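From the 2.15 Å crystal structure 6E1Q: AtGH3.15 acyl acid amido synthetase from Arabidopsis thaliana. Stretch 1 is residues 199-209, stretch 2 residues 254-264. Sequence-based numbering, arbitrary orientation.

Stretch 1, residues 199-209: YCQLLCGLLER
Stretch 2 254-264: TCTSGIGKFLT

Residues 199-207 are helical, continuing a helix that begins earlier in the chain. Its backbone bonds run from Leu203 N to Tyr199 O (2.9 Å) through Glu208 N to Cys204 O (3.0 Å). Glu208 is the first residue to leave helical phi/psi, at -97/18. The second stretch enters as helix, and helical phi/psi continues through 259-261, with Ile259 N bonded to Cys255 O at 2.8 Å. Phe262 (-113/-34) and Leu263 (-85/72) follow in a loop. The CA atoms of Cys200 and Cys255 lie 6.4 Å apart, and those of Cys204 and Phe262 6.5 Å. Both chains therefore advance in the same sense along the contact.

One covalent link joins them. Cys200 SG and Cys255 SG form a disulfide at 2.0 Å, with chi3 -99°. Both CA-to-CB bonds point toward the partner stretch. Cys200 is m (-66°) and Cys255 is t (180°), which brings the two sulfurs together. Both cysteines are buried.

One turn on, Cys204 is buried. Its CA-to-CB bond points sideways, and chi1 is m (-70°). Cys204 SG lies 3.6 Å from Ile259 CD1 and 3.8 Å from Phe262 CD2. Cys204 SG is 4.9 Å from the centroid of the Phe262 ring, 60° off the normal, an oblique approach. A small, polarizable sulfur suits this buried site beside an aliphatic tip and an aromatic ring.

Ile259 also starts sideways, but its end comes nearer. Chi1 t (-172°) and chi2 p (72°) carry Ile259 CD1 to the first helix, where it also meets Leu203 CD2 at 3.9 Å. Leu203 is t/p (176°, 61°), and its CA-to-CB bond points toward the other stretch.

Phe262 has the largest area covered by the other stretch. Its CA-to-CB bond points toward the other stretch, with chi1 m (-56°) and chi2 -74°. Leu207, m/t (-79°, 160°), places CD1 4.0 Å from Phe262 CB and 3.9 Å from Leu263 CD1. Leu263 is t/p (-167°, 62°); its CA-to-CB bond is sideways, but its end comes nearer. Leu207 and Leu263 meet through their apolar branches.

Glu208 folds its chain with chi1 m (-70°), chi2 m (-62°) and chi3 -74°. Glu208 CD lies 3.3 Å from Phe262 CD1, oblique to the ring. A water donates to Glu208 OE2 (3.0 Å from the water O) and to Phe262 O (2.8 Å from the water O), bridging the stretches where no direct hydrogen bond does. The carboxylate suits this partly exposed end. In all, 461 Å² is buried, both sides summed.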

# COMPACT_ATOMS: atom_id res chain seq x y z
N TYR A 199 -7.27 -20.17 1.30
CA TYR A 199 -7.94 -21.24 0.56
C TYR A 199 -9.42 -20.94 0.38
O TYR A 199 -9.96 -21.05 -0.73
CB TYR A 199 -7.70 -22.59 1.27
CG TYR A 199 -8.26 -23.80 0.51
CD1 TYR A 199 -9.60 -24.15 0.60
CD2 TYR A 199 -7.43 -24.58 -0.31
CE1 TYR A 199 -10.11 -25.26 -0.09
CE2 TYR A 199 -7.93 -25.68 -1.01
CZ TYR A 199 -9.27 -26.01 -0.89
OH TYR A 199 -9.79 -27.10 -1.57
N CYS A 200 -10.11 -20.55 1.45
CA CYS A 200 -11.55 -20.33 1.35
C CYS A 200 -11.88 -19.13 0.49
O CYS A 200 -12.85 -19.14 -0.28
CB CYS A 200 -12.16 -20.16 2.74
SG CYS A 200 -12.03 -21.68 3.74
N GLN A 201 -11.08 -18.07 0.61
CA GLN A 201 -11.29 -16.86 -0.17
C GLN A 201 -11.11 -17.13 -1.67
O GLN A 201 -11.86 -16.60 -2.50
CB GLN A 201 -10.34 -15.79 0.36
CG GLN A 201 -9.71 -14.85 -0.62
CD GLN A 201 -9.21 -13.60 0.08
OE1 GLN A 201 -9.99 -12.75 0.49
NE2 GLN A 201 -7.89 -13.51 0.27
N LEU A 202 -10.12 -17.94 -2.03
CA LEU A 202 -9.93 -18.27 -3.44
C LEU A 202 -11.02 -19.23 -3.93
O LEU A 202 -11.51 -19.10 -5.06
CB LEU A 202 -8.53 -18.87 -3.66
CG LEU A 202 -7.38 -17.85 -3.85
CD1 LEU A 202 -6.01 -18.54 -3.78
CD2 LEU A 202 -7.51 -17.12 -5.19
N LEU A 203 -11.41 -20.20 -3.10
CA LEU A 203 -12.50 -21.08 -3.49
C LEU A 203 -13.78 -20.28 -3.76
O LEU A 203 -14.43 -20.46 -4.80
CB LEU A 203 -12.72 -22.14 -2.41
CG LEU A 203 -13.90 -23.10 -2.60
CD1 LEU A 203 -13.68 -23.87 -3.86
CD2 LEU A 203 -13.90 -24.05 -1.43
N CYS A 204 -14.11 -19.33 -2.87
CA CYS A 204 -15.26 -18.45 -3.13
C CYS A 204 -15.07 -17.61 -4.38
O CYS A 204 -16.01 -17.45 -5.19
CB CYS A 204 -15.52 -17.56 -1.92
SG CYS A 204 -16.17 -18.54 -0.53
N GLY A 205 -13.88 -17.03 -4.57
CA GLY A 205 -13.66 -16.21 -5.74
C GLY A 205 -13.77 -17.00 -7.03
O GLY A 205 -14.29 -16.51 -8.03
N LEU A 206 -13.27 -18.24 -7.02
CA LEU A 206 -13.36 -19.07 -8.22
C LEU A 206 -14.80 -19.51 -8.48
O LEU A 206 -15.25 -19.53 -9.62
CB LEU A 206 -12.46 -20.31 -8.10
CG LEU A 206 -10.95 -20.06 -8.08
CD1 LEU A 206 -10.26 -21.35 -7.64
CD2 LEU A 206 -10.47 -19.64 -9.47
N LEU A 207 -15.53 -19.88 -7.42
CA LEU A 207 -16.93 -20.25 -7.60
C LEU A 207 -17.74 -19.10 -8.19
O LEU A 207 -18.65 -19.33 -8.99
CB LEU A 207 -17.54 -20.69 -6.27
CG LEU A 207 -17.23 -22.11 -5.76
CD1 LEU A 207 -17.47 -22.19 -4.27
CD2 LEU A 207 -18.10 -23.15 -6.47
N GLU A 208 -17.39 -17.86 -7.84
CA GLU A 208 -18.13 -16.69 -8.29
C GLU A 208 -17.50 -16.02 -9.51
O GLU A 208 -17.84 -14.87 -9.81
CB GLU A 208 -18.24 -15.68 -7.15
CG GLU A 208 -19.16 -16.13 -6.05
CD GLU A 208 -20.59 -16.32 -6.54
OE1 GLU A 208 -21.26 -15.28 -6.77
OE2 GLU A 208 -21.03 -17.48 -6.70
N ARG A 209 -16.62 -16.72 -10.23
CA ARG A 209 -15.82 -16.05 -11.26
C ARG A 209 -16.68 -15.37 -12.32
O ARG A 209 -16.26 -14.37 -12.93
CB ARG A 209 -14.84 -17.05 -11.89
CG ARG A 209 -15.51 -18.16 -12.70
CD ARG A 209 -14.51 -19.21 -13.11
NE ARG A 209 -13.57 -18.78 -14.16
CZ ARG A 209 -13.64 -19.15 -15.43
NH1 ARG A 209 -14.61 -19.97 -15.84
NH2 ARG A 209 -12.74 -18.73 -16.30
N THR A 254 -15.80 -20.16 10.67
CA THR A 254 -16.37 -19.18 9.75
C THR A 254 -16.43 -19.72 8.33
O THR A 254 -17.44 -19.58 7.64
CB THR A 254 -15.58 -17.87 9.78
OG1 THR A 254 -15.32 -17.49 11.14
CG2 THR A 254 -16.34 -16.76 9.05
N CYS A 255 -15.34 -20.35 7.87
CA CYS A 255 -15.34 -20.87 6.51
C CYS A 255 -16.34 -22.02 6.36
O CYS A 255 -17.14 -22.04 5.42
CB CYS A 255 -13.94 -21.32 6.10
SG CYS A 255 -13.92 -21.98 4.41
N THR A 256 -16.31 -22.98 7.29
CA THR A 256 -17.15 -24.17 7.13
C THR A 256 -18.63 -23.83 7.22
O THR A 256 -19.44 -24.40 6.48
CB THR A 256 -16.79 -25.23 8.18
OG1 THR A 256 -16.93 -24.68 9.50
CG2 THR A 256 -15.36 -25.73 7.98
N SER A 257 -19.00 -22.93 8.13
CA SER A 257 -20.40 -22.53 8.21
C SER A 257 -20.80 -21.60 7.07
O SER A 257 -21.95 -21.63 6.63
CB SER A 257 -20.68 -21.85 9.56
OG SER A 257 -19.91 -20.67 9.70
N GLY A 258 -19.86 -20.81 6.55
CA GLY A 258 -20.21 -19.83 5.53
C GLY A 258 -20.16 -20.34 4.11
O GLY A 258 -20.85 -19.80 3.24
N ILE A 259 -19.37 -21.39 3.84
CA ILE A 259 -19.04 -21.75 2.47
C ILE A 259 -20.26 -22.21 1.68
O ILE A 259 -20.30 -22.08 0.44
CB ILE A 259 -17.93 -22.83 2.46
CG1 ILE A 259 -17.42 -23.07 1.03
CG2 ILE A 259 -18.44 -24.13 3.08
CD1 ILE A 259 -16.57 -21.94 0.49
N GLY A 260 -21.28 -22.75 2.36
CA GLY A 260 -22.47 -23.25 1.68
C GLY A 260 -23.18 -22.21 0.84
O GLY A 260 -23.94 -22.58 -0.06
N LYS A 261 -22.91 -20.93 1.09
CA LYS A 261 -23.54 -19.86 0.32
C LYS A 261 -23.18 -19.93 -1.16
O LYS A 261 -23.99 -19.60 -2.03
CB LYS A 261 -23.13 -18.51 0.90
CG LYS A 261 -24.15 -17.41 0.76
CD LYS A 261 -23.66 -16.15 1.46
CE LYS A 261 -24.63 -15.00 1.24
NZ LYS A 261 -23.97 -13.79 0.66
N PHE A 262 -21.94 -20.33 -1.47
CA PHE A 262 -21.46 -20.39 -2.84
C PHE A 262 -21.19 -21.81 -3.32
O PHE A 262 -21.40 -22.09 -4.51
CB PHE A 262 -20.17 -19.56 -2.99
CG PHE A 262 -20.32 -18.13 -2.56
CD1 PHE A 262 -21.02 -17.23 -3.35
CD2 PHE A 262 -19.77 -17.68 -1.37
CE1 PHE A 262 -21.16 -15.90 -2.96
CE2 PHE A 262 -19.91 -16.36 -0.97
CZ PHE A 262 -20.60 -15.47 -1.77
N LEU A 263 -20.73 -22.69 -2.44
CA LEU A 263 -20.51 -24.10 -2.75
C LEU A 263 -21.82 -24.86 -2.58
O LEU A 263 -22.02 -25.63 -1.63
CB LEU A 263 -19.41 -24.66 -1.87
CG LEU A 263 -18.79 -26.01 -2.21
CD1 LEU A 263 -18.10 -25.96 -3.57
CD2 LEU A 263 -17.81 -26.41 -1.11
N THR A 264 -22.74 -24.63 -3.51
CA THR A 264 -24.12 -25.04 -3.31
C THR A 264 -24.43 -26.42 -3.87
O THR A 264 -25.35 -27.08 -3.39
CB THR A 264 -25.08 -24.01 -3.94
OG1 THR A 264 -24.88 -23.95 -5.36
CG2 THR A 264 -24.83 -22.63 -3.33
O HOH W 1 -21.68 -20.45 -6.77